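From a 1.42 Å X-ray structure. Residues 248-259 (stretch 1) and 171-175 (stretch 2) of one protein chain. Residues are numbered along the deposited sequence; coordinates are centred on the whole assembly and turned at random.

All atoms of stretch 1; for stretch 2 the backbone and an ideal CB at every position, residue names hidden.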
# COMPACT_ATOMS: atom_id res chain seq x y z
N PHE A 248 0.92 -18.12 16.64
CA PHE A 248 1.46 -16.80 16.98
C PHE A 248 2.77 -16.96 17.76
O PHE A 248 2.84 -16.71 18.97
CB PHE A 248 0.39 -15.93 17.65
CG PHE A 248 -0.54 -15.29 16.64
CD1 PHE A 248 -1.23 -16.07 15.73
CD2 PHE A 248 -0.61 -13.91 16.52
CE1 PHE A 248 -2.03 -15.50 14.77
CE2 PHE A 248 -1.42 -13.33 15.54
CZ PHE A 248 -2.13 -14.13 14.67
N VAL A 249 3.80 -17.35 17.02
CA VAL A 249 5.11 -17.63 17.57
C VAL A 249 6.16 -16.80 16.85
O VAL A 249 5.91 -16.30 15.75
CB VAL A 249 5.47 -19.11 17.43
CG1 VAL A 249 4.41 -19.98 18.12
CG2 VAL A 249 5.58 -19.53 15.99
N LYS A 250 7.33 -16.66 17.46
CA LYS A 250 8.42 -15.91 16.86
C LYS A 250 8.96 -16.64 15.63
O LYS A 250 8.90 -17.86 15.55
CB LYS A 250 9.56 -15.73 17.85
CG LYS A 250 9.25 -14.95 19.09
CD LYS A 250 10.41 -15.14 20.10
CE LYS A 250 10.06 -14.66 21.50
NZ LYS A 250 10.31 -13.21 21.65
N PRO A 251 9.51 -15.90 14.66
CA PRO A 251 10.06 -16.61 13.50
C PRO A 251 11.08 -17.73 13.84
O PRO A 251 11.05 -18.79 13.22
CB PRO A 251 10.72 -15.49 12.70
CG PRO A 251 9.90 -14.30 13.00
CD PRO A 251 9.50 -14.45 14.45
N VAL A 252 11.95 -17.50 14.82
CA VAL A 252 12.95 -18.51 15.16
C VAL A 252 12.34 -19.79 15.73
O VAL A 252 13.00 -20.83 15.75
CB VAL A 252 14.00 -17.95 16.13
CG1 VAL A 252 14.83 -16.88 15.44
CG2 VAL A 252 13.36 -17.42 17.38
N ASP A 253 11.09 -19.72 16.19
CA ASP A 253 10.40 -20.89 16.73
C ASP A 253 9.51 -21.63 15.70
O ASP A 253 8.84 -22.62 16.02
CB ASP A 253 9.59 -20.47 17.96
CG ASP A 253 10.49 -19.90 19.05
OD1 ASP A 253 11.63 -20.38 19.18
OD2 ASP A 253 10.07 -18.97 19.75
N CYS A 254 9.53 -21.15 14.45
CA CYS A 254 8.76 -21.79 13.40
C CYS A 254 9.47 -23.04 12.91
O CYS A 254 10.68 -23.03 12.70
CB CYS A 254 8.54 -20.82 12.23
SG CYS A 254 7.40 -19.49 12.62
N LYS A 255 8.72 -24.12 12.72
CA LYS A 255 9.35 -25.40 12.41
C LYS A 255 8.78 -26.11 11.20
O LYS A 255 9.35 -27.09 10.74
CB LYS A 255 9.29 -26.30 13.65
CG LYS A 255 10.15 -25.76 14.78
CD LYS A 255 10.00 -26.51 16.08
CE LYS A 255 10.64 -25.72 17.23
NZ LYS A 255 11.93 -25.06 16.84
N GLN A 256 7.66 -25.64 10.66
CA GLN A 256 7.09 -26.26 9.47
C GLN A 256 8.02 -26.19 8.26
O GLN A 256 8.82 -25.25 8.12
CB GLN A 256 5.76 -25.63 9.09
CG GLN A 256 4.59 -26.05 9.93
CD GLN A 256 3.28 -25.55 9.34
OE1 GLN A 256 2.81 -26.05 8.32
NE2 GLN A 256 2.73 -24.51 9.96
N GLN A 257 7.91 -27.17 7.38
CA GLN A 257 8.71 -27.21 6.17
C GLN A 257 8.21 -26.14 5.19
O GLN A 257 7.00 -25.90 5.10
CB GLN A 257 8.65 -28.61 5.54
CG GLN A 257 9.32 -28.76 4.18
CD GLN A 257 10.82 -28.52 4.22
OE1 GLN A 257 11.33 -27.59 3.58
NE2 GLN A 257 11.54 -29.37 4.96
N ARG A 258 9.14 -25.53 4.47
CA ARG A 258 8.84 -24.49 3.47
C ARG A 258 8.85 -25.06 2.06
O ARG A 258 9.76 -25.82 1.69
CB ARG A 258 9.85 -23.34 3.59
CG ARG A 258 9.86 -22.65 4.95
CD ARG A 258 8.75 -21.63 5.09
NE ARG A 258 9.21 -20.29 4.74
CZ ARG A 258 8.51 -19.18 5.02
NH1 ARG A 258 7.33 -19.23 5.59
NH2 ARG A 258 9.01 -18.00 4.68
N TYR A 259 7.84 -24.69 1.27
CA TYR A 259 7.67 -25.17 -0.10
C TYR A 259 7.50 -24.02 -1.08
O TYR A 259 6.98 -22.98 -0.70
CB TYR A 259 6.41 -26.03 -0.23
CG TYR A 259 6.41 -27.31 0.57
CD1 TYR A 259 5.99 -27.32 1.88
CD2 TYR A 259 6.80 -28.51 -0.02
CE1 TYR A 259 5.97 -28.49 2.62
CE2 TYR A 259 6.78 -29.69 0.71
CZ TYR A 259 6.37 -29.67 2.03
OH TYR A 259 6.35 -30.83 2.77
N UNK A 171 1.02 -13.14 8.60
CA UNK A 171 1.64 -14.47 8.45
C UNK A 171 3.07 -14.37 7.92
O UNK A 171 3.54 -13.27 7.54
CB UNK A 171 0.80 -15.34 7.51
N UNK A 172 3.75 -15.51 7.82
CA UNK A 172 5.19 -15.54 7.53
C UNK A 172 5.53 -16.11 6.15
O UNK A 172 6.68 -16.41 5.87
CB UNK A 172 5.91 -16.36 8.60
N UNK A 173 4.54 -16.21 5.27
CA UNK A 173 4.75 -16.71 3.92
C UNK A 173 5.05 -15.59 2.93
O UNK A 173 4.87 -14.42 3.27
CB UNK A 173 3.52 -17.50 3.46
N UNK A 174 5.55 -15.93 1.75
CA UNK A 174 6.03 -14.93 0.78
C UNK A 174 5.34 -15.21 -0.53
O UNK A 174 5.42 -16.33 -1.04
CB UNK A 174 7.55 -14.97 0.62
N UNK A 175 4.66 -14.23 -1.11
CA UNK A 175 3.78 -14.43 -2.25
C UNK A 175 4.17 -13.53 -3.41
O UNK A 175 4.30 -12.31 -3.24
CB UNK A 175 2.33 -14.17 -1.85

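At position 171 the CA-to-CB bond points sideways to stretch 1, and nothing of that stretch lies within 5.5 Å of the ideal CB. With phi/psi of -104/176 the backbone is extended and excludes little, so the visible atoms leave the choice wide. The deposited residue is Asp 171, which makes no contact with stretch 1 and serves its own segment.

Position 172 is the one that faces stretch 1 squarely. Its CA-to-CB bond points toward the other stretch, and the ideal CB stands 5.3 Å from Cys 254 SG and 4.4 Å from Arg 258 NH1. Beyond it, Pro 251 and Cys 254 offer an apolar lining, and farther out the carbonyl of Val 249 offers an acceptor. A long apolar or aromatic residue would suit the lining, and one ending in a donor would suit the carbonyl as well. The residue is Tyr 172, with chi1 in the m well. Tyr 172 OH donates a hydrogen bond to Val 249 O at 2.7 Å, with that oxygen near the plane of the ring, and also lies 3.4 Å from Pro 251 CD. Along the ring, Tyr 172 CE1 packs 3.9 Å from Pro 251 CG, while Tyr 172 CD2 lies 3.7 Å from Cys 254 SG, the sulfur sitting oblique to the ring. The backbone contributes independently of side-chain identity: Tyr 172 O accepts hydrogen bonds from Arg 258 NH1 at 2.9 Å and Arg 258 NH2 at 3.1 Å, at the edge of the guanidinium.

At position 173 CA-to-CB points sideways, with Arg 258 NH1 4.7 Å from the ideal CB. A polar or acidic side chain would be welcome beside that charge, though a small neutral one could also fit. Asn 173 is found. Asn 173 OD1 comes within 3.4 Å of Arg 258 NH1, but the angle is too poor for a hydrogen bond; OD1 is hydrogen-bonded elsewhere in the structure, and Asn 173 ND2 donates to Asp 171 OD2 at 2.9 Å.

Position 174 also points sideways, its ideal CB 5.3 Å from Arg 258 NH2. The neighbouring cation would seem to favour a neutral or acidic residue, yet a long chain could run alongside. Lys 174 does so: Lys 174 CG passes 4.2 Å from Arg 258 NH2, and Lys 174 NZ stays 4.8 Å from Arg 258 NH2 and is hydrogen-bonded elsewhere in the structure.

Position 175 is out of reach of stretch 1, which therefore sets no preference. Tyr 175 OH donates to Asp 171 OD2 at 2.7 Å.

Stretch 2, residues 171-175: DYNKY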
# COMPACT_ATOMS: atom_id res chain seq x y z
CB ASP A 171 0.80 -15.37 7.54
CG ASP A 171 0.78 -14.91 6.11
OD1 ASP A 171 0.32 -13.75 5.89
OD2 ASP A 171 1.16 -15.72 5.23
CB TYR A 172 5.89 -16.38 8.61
CG TYR A 172 5.92 -15.81 10.01
CD1 TYR A 172 6.26 -14.47 10.27
CD2 TYR A 172 5.63 -16.62 11.11
CE1 TYR A 172 6.33 -13.99 11.56
CE2 TYR A 172 5.69 -16.14 12.39
CZ TYR A 172 6.02 -14.82 12.64
OH TYR A 172 6.10 -14.28 13.91
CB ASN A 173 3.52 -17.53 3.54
CG ASN A 173 3.25 -18.62 4.57
OD1 ASN A 173 4.05 -19.55 4.68
ND2 ASN A 173 2.21 -18.45 5.37
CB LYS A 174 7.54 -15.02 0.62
CG LYS A 174 8.27 -14.94 1.96
CD LYS A 174 9.77 -14.84 1.85
CE LYS A 174 10.35 -16.01 1.08
NZ LYS A 174 11.82 -16.10 1.26
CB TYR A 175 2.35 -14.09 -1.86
CG TYR A 175 1.80 -14.78 -0.62
CD1 TYR A 175 2.15 -14.35 0.66
CD2 TYR A 175 0.88 -15.84 -0.70
CE1 TYR A 175 1.64 -14.94 1.81
CE2 TYR A 175 0.36 -16.44 0.45
CZ TYR A 175 0.74 -15.99 1.70
OH TYR A 175 0.21 -16.58 2.85
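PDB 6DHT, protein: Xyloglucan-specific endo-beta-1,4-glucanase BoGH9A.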